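Local atomic coordinates of glycoside Hydrolase (Bacteroides uniformis, PDB entry 5TA0), a protein that probably hydrolyses agarose as a family 86 glycoside hydrolase, and is an engineered variant here with a neoagarooctaose chain bound in its cleft. Residues M87-L92 and F175-Y179; L92-E97 and T152-L158; T247-D251 and I280-F285; M300-D305 and Q356-R360. One frame throughout, in Å; residues are numbered along the deposited sequence.

How the contacts relate
Moving from the N terminus, helix 86-94 serves two contacts. Contact 1 packs it on helix 170-183 and closes a loop of 82 residues; within that loop contact 2 closes a shorter one of 54, where the end of the same helix meets residues 152-158. The two share L92. Contacts 3 and 4 follow in series. Contact 3 joins the end of strand 242-247 to strand 277-285 beside the bound sugar, about 26 Å from contact 1 between centres. Contact 4 then ties helix 298-315 to residues 356-360, reached along helix 340-358. Contacts 3 and 4 touch, L282 packing on F357 and M300, so that barrel strand 277-285 packs directly on the two helices.

Contact 1. Residues M87-L92 and F175-Y179; sequences MIKTVL and FYGRY. With SO4 (sulfate ion), chain F.
This is a buried apolar helix-to-helix contact in the outer layer of the barrel domain, in which I88, V91 and L92 of helix 86-94 meet F175, Y176 and Y179 of helix 170-183. The two short axes pass 11.5 Å apart at 116°, a separation that suits large rings filling the space between the backbones. I88 is the central wedge. With CG1 anti to the backbone N (chi1 -168°), its longer branch lies over the middle of the Y179 ring, CG1 standing 3.6 Å from the ring centroid in a CH-pi contact. The same branch ends in CD1, 3.6 Å from Y176 CD1, while CG1 also meets F175 CZ. The branched isoleucine lets one short hydrocarbon arm touch all three rings.

Both helices pack outside a barrel of eight parallel strands that follow one another in sequence order, and strand 134-140 lies beneath them, its N140 touching I88, F175 and Y176. A second CH-pi contact repeats the pattern one helical turn on: L92 CD1 sits over the face of F175, 3.8 Å from the ring centroid, and L92 CB closes on F175 CZ at 3.5 Å. V91 instead approaches at ring edges, its CG2 3.8 Å from Y179 CE2. At the polar end of Y179, OH lies 3.3 Å from M87 CG, while Y176 directs its hydroxyl to the backbone oxygen of E199. T90 OG1 lies 3.0 Å from O2 of a sulfate, an ion probably from the crystallisation liquor.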
# COMPACT_ATOMS: atom_id res chain seq x y z
N MET A 87 3.99 -14.81 16.45
CA MET A 87 4.60 -16.09 16.77
C MET A 87 6.11 -15.93 16.94
O MET A 87 6.70 -16.44 17.92
CB MET A 87 4.30 -17.14 15.70
CG MET A 87 4.85 -18.52 16.07
SD MET A 87 4.55 -19.86 14.90
CE MET A 87 2.86 -20.23 15.28
N ILE A 88 6.74 -15.23 16.01
CA ILE A 88 8.18 -15.01 16.09
C ILE A 88 8.53 -14.20 17.37
O ILE A 88 9.54 -14.48 18.03
CB ILE A 88 8.78 -14.45 14.78
CG1 ILE A 88 10.31 -14.51 14.81
CG2 ILE A 88 8.27 -13.03 14.47
CD1 ILE A 88 10.93 -14.16 13.48
N LYS A 89 7.68 -13.24 17.75
CA LYS A 89 7.94 -12.49 18.98
C LYS A 89 7.90 -13.39 20.20
O LYS A 89 8.76 -13.28 21.07
CB LYS A 89 6.90 -11.38 19.16
CG LYS A 89 7.30 -10.39 20.24
CD LYS A 89 6.23 -9.33 20.41
CE LYS A 89 6.68 -8.15 21.22
NZ LYS A 89 5.47 -7.33 21.55
N THR A 90 6.91 -14.27 20.28
CA THR A 90 6.80 -15.19 21.42
C THR A 90 8.02 -16.10 21.52
O THR A 90 8.55 -16.32 22.62
CB THR A 90 5.49 -15.98 21.37
OG1 THR A 90 4.39 -15.05 21.42
CG2 THR A 90 5.38 -16.93 22.52
N VAL A 91 8.50 -16.58 20.39
CA VAL A 91 9.70 -17.41 20.42
C VAL A 91 10.90 -16.59 20.88
O VAL A 91 11.63 -17.01 21.78
CB VAL A 91 9.96 -18.10 19.07
CG1 VAL A 91 11.33 -18.76 19.06
CG2 VAL A 91 8.84 -19.09 18.78
N LEU A 92 11.12 -15.40 20.30
CA LEU A 92 12.22 -14.56 20.75
C LEU A 92 12.18 -14.21 22.23
O LEU A 92 13.21 -14.23 22.91
CB LEU A 92 12.30 -13.26 19.93
CG LEU A 92 13.45 -12.32 20.27
CD1 LEU A 92 14.81 -13.00 20.14
CD2 LEU A 92 13.39 -11.10 19.36
N PHE A 175 19.21 -15.10 14.89
CA PHE A 175 17.92 -15.53 15.41
C PHE A 175 16.90 -15.62 14.26
O PHE A 175 16.16 -16.60 14.13
CB PHE A 175 17.41 -14.57 16.52
CG PHE A 175 15.94 -14.72 16.77
CD1 PHE A 175 15.44 -15.81 17.50
CD2 PHE A 175 15.03 -13.84 16.21
CE1 PHE A 175 14.07 -16.00 17.63
CE2 PHE A 175 13.68 -14.04 16.35
CZ PHE A 175 13.20 -15.10 17.06
N TYR A 176 16.81 -14.55 13.48
CA TYR A 176 15.78 -14.51 12.42
C TYR A 176 16.00 -15.60 11.38
O TYR A 176 15.06 -16.30 10.97
CB TYR A 176 15.78 -13.12 11.79
CG TYR A 176 14.56 -12.69 10.99
CD1 TYR A 176 13.34 -13.38 10.99
CD2 TYR A 176 14.62 -11.50 10.27
CE1 TYR A 176 12.23 -12.89 10.30
CE2 TYR A 176 13.51 -11.01 9.59
CZ TYR A 176 12.33 -11.71 9.60
OH TYR A 176 11.20 -11.27 8.95
N GLY A 177 17.24 -15.74 10.92
CA GLY A 177 17.55 -16.78 9.93
C GLY A 177 17.29 -18.19 10.47
O GLY A 177 16.70 -19.01 9.77
N ARG A 178 17.69 -18.46 11.70
CA ARG A 178 17.45 -19.78 12.29
C ARG A 178 15.97 -20.03 12.49
O ARG A 178 15.47 -21.11 12.24
CB ARG A 178 18.19 -19.97 13.60
CG ARG A 178 19.70 -20.11 13.47
CD ARG A 178 20.29 -20.37 14.85
NE ARG A 178 21.71 -20.62 14.78
CZ ARG A 178 22.26 -21.76 14.37
NH1 ARG A 178 21.51 -22.79 14.06
NH2 ARG A 178 23.59 -21.84 14.28
N TYR A 179 15.24 -19.01 12.94
CA TYR A 179 13.80 -19.16 13.12
C TYR A 179 13.14 -19.63 11.83
O TYR A 179 12.33 -20.58 11.82
CB TYR A 179 13.18 -17.81 13.56
CG TYR A 179 11.68 -17.88 13.74
CD1 TYR A 179 10.83 -17.63 12.68
CD2 TYR A 179 11.14 -18.24 14.96
CE1 TYR A 179 9.45 -17.76 12.81
CE2 TYR A 179 9.77 -18.33 15.14
CZ TYR A 179 8.93 -18.10 14.06
OH TYR A 179 7.57 -18.20 14.20
S SO4 F . 4.76 -14.32 25.35
O1 SO4 F . 5.90 -13.71 24.63
O2 SO4 F . 3.74 -14.70 24.33
O3 SO4 F . 5.18 -15.51 26.10
O4 SO4 F . 4.20 -13.33 26.31

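Contact 2. Residues L92-E97 and T152-L158; sequences LRNVKE and TLKGWAL. With EDO (1,2-ethanediol), chain X; EDO (1,2-ethanediol), chain N.
The indole of W156 is sandwiched between E97 CB on one face and T152 OG1 on the other, with V95 O in the ring plane at its edge. Residues 152-155 form a type I turn within the loop between strand 134-140 and helix 170-183, combined with an ST turn: T152 OG1, between its own N and carbonyl carbon (chi1 70°), accepts from K154 N two residues on. Glycine suits position 155, where phi is positive. E97 CB makes a CH-pi contact 3.5 Å from the centroid of the five-membered ring, and W156 NE1 donates to V95 O at 3.0 Å. A flat ring with one polar edge suits this place, its faces packing on E97 and T152 while its N-H pairs with a carbonyl just past helix 86-94. A leucine in its place would probably leave V95 O without its indole donor and E97 CB without a ring to rest on.

L153 N fastens the turn to the helix, donating to R93 O at 2.9 Å, and the L153 isobutyl group covers one face of the R93 guanidinium. L92 and L158 meet tip to tip. K154 NZ donates to O2 of an ethanediol (chain X), probably from the crystallisation liquor, at 2.8 Å.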
# COMPACT_ATOMS: atom_id res chain seq x y z
N LEU A 92 11.12 -15.40 20.30
CA LEU A 92 12.22 -14.56 20.75
C LEU A 92 12.18 -14.21 22.23
O LEU A 92 13.21 -14.23 22.91
CB LEU A 92 12.30 -13.26 19.93
CG LEU A 92 13.45 -12.32 20.27
CD1 LEU A 92 14.81 -13.00 20.14
CD2 LEU A 92 13.39 -11.10 19.36
N ARG A 93 11.00 -13.90 22.73
CA ARG A 93 10.89 -13.47 24.12
C ARG A 93 11.07 -14.60 25.13
O ARG A 93 11.31 -14.32 26.30
CB ARG A 93 9.55 -12.78 24.36
CG ARG A 93 9.46 -11.43 23.67
CD ARG A 93 8.33 -10.62 24.27
NE ARG A 93 8.76 -9.94 25.48
CZ ARG A 93 7.96 -9.61 26.48
NH1 ARG A 93 8.47 -8.97 27.52
NH2 ARG A 93 6.68 -9.92 26.47
N ASN A 94 10.97 -15.84 24.67
CA ASN A 94 11.08 -17.01 25.55
C ASN A 94 12.26 -17.91 25.31
O ASN A 94 12.50 -18.77 26.14
CB ASN A 94 9.79 -17.84 25.46
CG ASN A 94 8.61 -17.10 26.06
OD1 ASN A 94 7.85 -16.39 25.35
ND2 ASN A 94 8.48 -17.17 27.34
N VAL A 95 13.00 -17.75 24.22
CA VAL A 95 14.13 -18.64 23.93
C VAL A 95 15.28 -18.42 24.90
O VAL A 95 15.61 -17.29 25.29
CB VAL A 95 14.53 -18.52 22.45
CG1 VAL A 95 15.18 -17.17 22.12
CG2 VAL A 95 15.41 -19.68 22.02
N LYS A 96 15.94 -19.51 25.28
CA LYS A 96 17.07 -19.42 26.16
C LYS A 96 18.28 -18.86 25.42
O LYS A 96 18.35 -18.90 24.17
CB LYS A 96 17.38 -20.79 26.77
CG LYS A 96 16.32 -21.18 27.80
CD LYS A 96 16.35 -22.65 28.17
CE LYS A 96 17.57 -23.02 29.00
NZ LYS A 96 17.69 -22.43 30.36
N GLU A 97 19.22 -18.33 26.20
CA GLU A 97 20.46 -17.76 25.69
C GLU A 97 21.50 -18.84 25.44
O GLU A 97 21.61 -19.81 26.20
CB GLU A 97 21.00 -16.77 26.72
CG GLU A 97 22.11 -15.85 26.22
CD GLU A 97 22.61 -14.89 27.26
OE1 GLU A 97 22.46 -15.16 28.46
OE2 GLU A 97 23.14 -13.83 26.88
N THR A 152 14.74 -9.98 27.21
CA THR A 152 13.61 -10.89 26.95
C THR A 152 13.02 -11.35 28.27
O THR A 152 13.52 -10.99 29.35
CB THR A 152 14.05 -12.12 26.15
OG1 THR A 152 14.86 -12.96 26.99
CG2 THR A 152 14.82 -11.72 24.91
N LEU A 153 11.99 -12.20 28.21
CA LEU A 153 11.42 -12.77 29.45
C LEU A 153 12.41 -13.70 30.15
O LEU A 153 12.22 -14.01 31.33
CB LEU A 153 10.12 -13.51 29.18
CG LEU A 153 9.00 -12.65 28.59
CD1 LEU A 153 7.83 -13.52 28.18
CD2 LEU A 153 8.57 -11.61 29.60
N LYS A 154 13.46 -14.14 29.45
CA LYS A 154 14.49 -14.96 30.05
C LYS A 154 15.64 -14.14 30.64
O LYS A 154 16.59 -14.73 31.14
CB LYS A 154 15.04 -15.99 29.03
CG LYS A 154 14.03 -17.05 28.62
CD LYS A 154 13.76 -18.02 29.76
CE LYS A 154 13.03 -19.24 29.27
NZ LYS A 154 12.68 -20.14 30.40
N GLY A 155 15.57 -12.80 30.60
CA GLY A 155 16.51 -11.96 31.33
C GLY A 155 17.78 -11.58 30.60
O GLY A 155 18.72 -11.08 31.25
N TRP A 156 17.86 -11.84 29.29
CA TRP A 156 19.05 -11.52 28.50
C TRP A 156 18.64 -10.65 27.33
O TRP A 156 17.51 -10.68 26.87
CB TRP A 156 19.79 -12.81 28.05
CG TRP A 156 19.01 -13.69 27.16
CD1 TRP A 156 18.12 -14.67 27.52
CD2 TRP A 156 19.04 -13.68 25.74
NE1 TRP A 156 17.58 -15.26 26.40
CE2 TRP A 156 18.14 -14.67 25.29
CE3 TRP A 156 19.77 -12.95 24.79
CZ2 TRP A 156 17.93 -14.93 23.93
CZ3 TRP A 156 19.57 -13.21 23.45
CH2 TRP A 156 18.64 -14.16 23.03
N ALA A 157 19.61 -9.92 26.81
CA ALA A 157 19.41 -8.98 25.70
C ALA A 157 20.21 -9.42 24.47
O ALA A 157 21.35 -9.88 24.62
CB ALA A 157 19.85 -7.59 26.10
N LEU A 158 19.64 -9.26 23.28
CA LEU A 158 20.38 -9.57 22.07
C LEU A 158 21.67 -8.73 22.00
O LEU A 158 21.70 -7.57 22.39
CB LEU A 158 19.51 -9.35 20.83
CG LEU A 158 18.50 -10.47 20.54
CD1 LEU A 158 17.38 -10.01 19.65
CD2 LEU A 158 19.17 -11.71 19.96
C1 EDO X . 9.35 -17.23 30.69
O1 EDO X . 9.94 -17.77 29.49
C2 EDO X . 10.38 -17.23 31.82
O2 EDO X . 10.97 -18.54 31.94
C1 EDO N . 25.29 -9.59 25.67
O1 EDO N . 25.84 -10.12 26.84
C2 EDO N . 24.25 -8.58 26.08
O2 EDO N . 23.65 -8.07 24.90

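Contact 3. Residues T247-D251 and I280-F285; sequences TAFPD and IHLYDF. With GAL (beta-D-galactopyranose), chain C; AAL (3,6-anhydro-alpha-L-galactopyranose), chain B.
Strand 277-285 runs parallel to the last residue of strand 242-247, with T247 bridged to I280 and H281 N donating to T247 O at 2.9 Å. Beyond T247 the chain of residues 248-251 leaves the sheet, and a water fills the split: it donates to A248 O at 2.8 Å and to H281 O, and accepts from Y283 N, so these backbone polar groups stay paired although the strands have parted. P250 suits the departing chain, since it has no N-H needing an acceptor; its CD packs 3.2 Å from H281 O and its CG 3.8 Å from L282 CD2.

On the sugar side, F249 CE1 and F285 CZ meet 3.6 Å apart, the ring planes inclined at 68°. Having CG anti to its carbonyl carbon (chi1 -61°) brings the F249 ring toward F285 at the far end of the strand, its face toward galactose C6 and its edge toward the anhydrogalactose, whose O5 is 3.3 Å from F249 CZ. The H281 imidazole is hydrogen-bonded to E203 and S324. F249 and F285 help line the glycan pocket at the C-terminal side of the parallel strands, where alpha/beta-barrel glycoside hydrolases carry their active site.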
# COMPACT_ATOMS: atom_id res chain seq x y z
N THR A 247 8.42 1.74 7.18
CA THR A 247 8.28 3.08 7.75
C THR A 247 6.87 3.37 8.27
O THR A 247 5.90 3.26 7.54
CB THR A 247 8.61 4.08 6.63
OG1 THR A 247 9.84 3.66 6.01
CG2 THR A 247 8.71 5.51 7.16
N ALA A 248 6.76 3.83 9.51
CA ALA A 248 5.48 4.20 10.11
C ALA A 248 4.82 5.38 9.42
O ALA A 248 3.60 5.33 9.16
CB ALA A 248 5.63 4.49 11.60
N PHE A 249 5.62 6.42 9.14
CA PHE A 249 5.11 7.71 8.66
C PHE A 249 6.12 8.31 7.70
O PHE A 249 6.97 9.09 8.10
CB PHE A 249 4.85 8.67 9.85
CG PHE A 249 3.84 8.15 10.82
CD1 PHE A 249 2.52 8.03 10.45
CD2 PHE A 249 4.23 7.68 12.09
CE1 PHE A 249 1.58 7.48 11.33
CE2 PHE A 249 3.29 7.14 12.96
CZ PHE A 249 1.96 7.04 12.58
N PRO A 250 6.08 7.91 6.41
CA PRO A 250 7.02 8.43 5.41
C PRO A 250 6.62 9.83 5.02
O PRO A 250 5.69 10.00 4.22
CB PRO A 250 6.91 7.41 4.23
CG PRO A 250 5.55 6.87 4.37
CD PRO A 250 5.19 6.87 5.84
N ASP A 251 7.26 10.82 5.64
CA ASP A 251 6.86 12.22 5.61
C ASP A 251 8.02 13.07 5.08
O ASP A 251 8.69 13.80 5.83
CB ASP A 251 6.45 12.67 7.02
CG ASP A 251 5.19 11.97 7.54
OD1 ASP A 251 4.49 11.32 6.76
OD2 ASP A 251 4.89 12.11 8.75
N ILE A 280 6.85 0.24 3.26
CA ILE A 280 6.36 1.39 4.00
C ILE A 280 4.95 1.12 4.48
O ILE A 280 4.27 0.21 3.99
CB ILE A 280 6.40 2.68 3.18
CG1 ILE A 280 5.50 2.59 1.93
CG2 ILE A 280 7.83 3.03 2.79
CD1 ILE A 280 5.46 3.86 1.09
N HIS A 281 4.50 1.92 5.43
CA HIS A 281 3.10 2.01 5.84
C HIS A 281 2.53 3.34 5.43
O HIS A 281 3.21 4.33 5.47
CB HIS A 281 3.00 1.79 7.34
CG HIS A 281 3.42 0.42 7.76
ND1 HIS A 281 3.61 0.05 9.07
CD2 HIS A 281 3.67 -0.69 7.01
CE1 HIS A 281 3.96 -1.23 9.12
NE2 HIS A 281 3.98 -1.70 7.89
N LEU A 282 1.26 3.35 5.03
CA LEU A 282 0.60 4.59 4.55
C LEU A 282 -0.76 4.76 5.21
O LEU A 282 -1.71 4.03 4.89
CB LEU A 282 0.46 4.56 3.02
CG LEU A 282 1.77 4.68 2.25
CD1 LEU A 282 1.53 4.35 0.79
CD2 LEU A 282 2.38 6.07 2.41
N TYR A 283 -0.85 5.75 6.09
CA TYR A 283 -2.09 6.02 6.78
C TYR A 283 -2.57 7.45 6.57
O TYR A 283 -1.83 8.42 6.77
CB TYR A 283 -1.92 5.76 8.25
CG TYR A 283 -1.91 4.31 8.64
CD1 TYR A 283 -3.06 3.56 8.62
CD2 TYR A 283 -0.75 3.72 9.07
CE1 TYR A 283 -3.05 2.25 9.03
CE2 TYR A 283 -0.74 2.41 9.49
CZ TYR A 283 -1.90 1.67 9.46
OH TYR A 283 -1.88 0.35 9.92
N ASP A 284 -3.83 7.56 6.17
CA ASP A 284 -4.55 8.83 6.19
C ASP A 284 -4.86 9.18 7.64
O ASP A 284 -5.07 8.29 8.47
CB ASP A 284 -5.89 8.69 5.46
CG ASP A 284 -5.77 8.72 3.93
OD1 ASP A 284 -4.80 9.30 3.39
OD2 ASP A 284 -6.70 8.20 3.29
N PHE A 285 -4.92 10.47 7.91
CA PHE A 285 -5.37 10.99 9.21
C PHE A 285 -6.69 11.77 9.03
O PHE A 285 -6.69 13.01 8.94
CB PHE A 285 -4.34 11.91 9.88
CG PHE A 285 -3.07 11.25 10.38
CD1 PHE A 285 -2.86 9.89 10.42
CD2 PHE A 285 -2.07 12.07 10.90
CE1 PHE A 285 -1.67 9.37 10.94
CE2 PHE A 285 -0.89 11.57 11.40
CZ PHE A 285 -0.70 10.21 11.43
C1 GAL C . -0.03 10.54 17.67
C2 GAL C . -0.44 9.09 17.71
C3 GAL C . 0.58 8.20 16.99
C4 GAL C . 0.90 8.76 15.61
C5 GAL C . 1.32 10.21 15.73
C6 GAL C . 1.72 10.80 14.39
O1 GAL C . -1.04 11.40 18.23
O2 GAL C . -0.54 8.62 19.05
O3 GAL C . -0.00 6.89 16.95
O4 GAL C . -0.25 8.68 14.75
O5 GAL C . 0.22 10.94 16.31
O6 GAL C . 2.14 12.15 14.56
C1 AAL B . 0.93 5.82 16.75
C2 AAL B . 0.46 4.65 17.62
C3 AAL B . 1.16 3.40 17.13
C4 AAL B . 0.83 3.12 15.69
C5 AAL B . 1.64 4.21 15.06
C6 AAL B . 2.96 4.06 15.78
O2 AAL B . -0.96 4.48 17.52
O3 AAL B . 2.58 3.65 17.11
O4 AAL B . 1.37 1.87 15.34
O5 AAL B . 1.01 5.45 15.37
O HOH W 1 1.87 6.24 7.22

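Contact 4. Residues M300-D305 and Q356-R360; sequences MEATMD and QFMER
The R360 guanidinium lies with one face against M304 CB and its edge turned to two carboxylates, forming a buried salt-bridge network with E301 and D305. NH2 bridges to E301 OE1 at 2.8 Å, meeting that oxygen from above its carboxylate plane, and to D305 OD1 at 2.9 Å. NH1 reaches the same D305 OD1 at 3.0 Å, so a single oxygen is gripped end-on by two nitrogens, the guanidinium and carboxylate planes 48° apart. NE donates to a water that also contacts E301 OE2 and Q356 O. Arginine suits this place because its long extended chain delivers several N-H groups in fixed directions. A methionine here would probably strip E301 and D305 of a shared positive partner and leave the water without its NE donor.

Q356 fixes the other carboxylate oxygen: NE2 donates to the anti lone pair of E301 OE2 at 2.8 Å and 167°, amide and carboxylate nearly coplanar. Both methionines reach the CE1 corner of the F357 ring. M300, whose chain bends at chi3 (-78°), puts CE 3.3 Å from F357 CE1, while M304 SD lies at the ring edge, a Met-aromatic contact.

Beyond both segments, R563 bridges to E301 and D305, K529 to D305, and E308 to R360. Helices 298-315 and 340-358 are thus joined and set against the beta domains, V605 of strand 602-609 touching E301 and D305, and M435 of strand 434-441 touching Q356.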
# COMPACT_ATOMS: atom_id res chain seq x y z
N MET A 300 0.43 10.90 -1.50
CA MET A 300 1.08 9.59 -1.63
C MET A 300 1.71 9.37 -3.00
O MET A 300 2.71 8.67 -3.11
CB MET A 300 0.12 8.45 -1.26
CG MET A 300 -1.03 8.23 -2.20
SD MET A 300 -2.25 7.04 -1.60
CE MET A 300 -1.44 5.49 -1.93
N GLU A 301 1.18 10.04 -4.02
CA GLU A 301 1.84 9.99 -5.32
C GLU A 301 3.26 10.58 -5.26
O GLU A 301 4.20 10.07 -5.87
CB GLU A 301 1.01 10.74 -6.37
CG GLU A 301 -0.34 10.11 -6.72
CD GLU A 301 -0.20 8.74 -7.35
OE1 GLU A 301 0.64 8.57 -8.25
OE2 GLU A 301 -0.92 7.83 -6.91
N ALA A 302 3.41 11.66 -4.50
CA ALA A 302 4.71 12.31 -4.31
C ALA A 302 5.66 11.42 -3.50
O ALA A 302 6.83 11.31 -3.85
CB ALA A 302 4.54 13.67 -3.66
N THR A 303 5.14 10.82 -2.44
CA THR A 303 5.95 9.92 -1.63
C THR A 303 6.52 8.79 -2.49
O THR A 303 7.72 8.53 -2.50
CB THR A 303 5.09 9.32 -0.51
OG1 THR A 303 4.48 10.40 0.23
CG2 THR A 303 5.89 8.45 0.42
N MET A 304 5.63 8.12 -3.21
CA MET A 304 6.05 6.95 -4.01
C MET A 304 6.96 7.33 -5.18
O MET A 304 7.95 6.67 -5.43
CB MET A 304 4.84 6.16 -4.46
CG MET A 304 4.10 5.51 -3.31
SD MET A 304 2.75 4.41 -3.79
CE MET A 304 1.57 5.61 -4.32
N ASP A 305 6.64 8.45 -5.84
CA ASP A 305 7.53 8.96 -6.91
C ASP A 305 8.94 9.28 -6.41
O ASP A 305 9.91 9.07 -7.13
CB ASP A 305 6.94 10.21 -7.60
CG ASP A 305 5.88 9.88 -8.66
OD1 ASP A 305 5.48 8.71 -8.79
OD2 ASP A 305 5.43 10.84 -9.33
N GLN A 356 -4.82 3.67 -6.18
CA GLN A 356 -3.52 4.28 -6.48
C GLN A 356 -2.43 3.23 -6.55
O GLN A 356 -1.60 3.29 -7.46
CB GLN A 356 -3.20 5.41 -5.50
CG GLN A 356 -4.26 6.52 -5.60
CD GLN A 356 -4.02 7.74 -4.76
OE1 GLN A 356 -4.87 8.12 -3.93
NE2 GLN A 356 -2.90 8.41 -4.99
N PHE A 357 -2.49 2.18 -5.73
CA PHE A 357 -1.50 1.09 -5.83
C PHE A 357 -1.70 0.29 -7.12
O PHE A 357 -0.70 -0.09 -7.75
CB PHE A 357 -1.57 0.14 -4.63
CG PHE A 357 -1.35 0.82 -3.29
CD1 PHE A 357 -0.37 1.80 -3.10
CD2 PHE A 357 -2.14 0.44 -2.22
CE1 PHE A 357 -0.18 2.40 -1.86
CE2 PHE A 357 -1.95 1.02 -1.00
CZ PHE A 357 -0.99 2.01 -0.82
N MET A 358 -2.94 0.13 -7.53
CA MET A 358 -3.26 -0.60 -8.78
C MET A 358 -2.64 0.12 -9.98
O MET A 358 -2.24 -0.54 -10.96
CB MET A 358 -4.77 -0.74 -8.93
CG MET A 358 -5.36 -1.81 -8.01
SD MET A 358 -7.14 -1.66 -7.68
CE MET A 358 -7.80 -1.95 -9.31
N GLU A 359 -2.54 1.45 -9.93
CA GLU A 359 -1.89 2.21 -11.00
C GLU A 359 -0.41 1.92 -11.12
O GLU A 359 0.16 2.28 -12.15
CB GLU A 359 -2.04 3.71 -10.81
CG GLU A 359 -3.43 4.22 -10.92
CD GLU A 359 -3.51 5.71 -10.67
OE1 GLU A 359 -2.66 6.46 -11.21
OE2 GLU A 359 -4.42 6.09 -9.95
N ARG A 360 0.23 1.37 -10.07
CA ARG A 360 1.67 1.03 -10.07
C ARG A 360 1.92 -0.41 -9.88
O ARG A 360 2.92 -0.81 -9.29
CB ARG A 360 2.38 1.66 -8.88
CG ARG A 360 2.24 3.10 -8.85
CD ARG A 360 3.14 3.70 -7.79
NE ARG A 360 2.80 5.08 -7.78
CZ ARG A 360 3.63 6.12 -7.83
NH1 ARG A 360 4.95 5.97 -7.82
NH2 ARG A 360 3.10 7.34 -7.82
O HOH W 2 0.05 5.46 -7.92
O HOH W 3 0.20 7.17 -10.60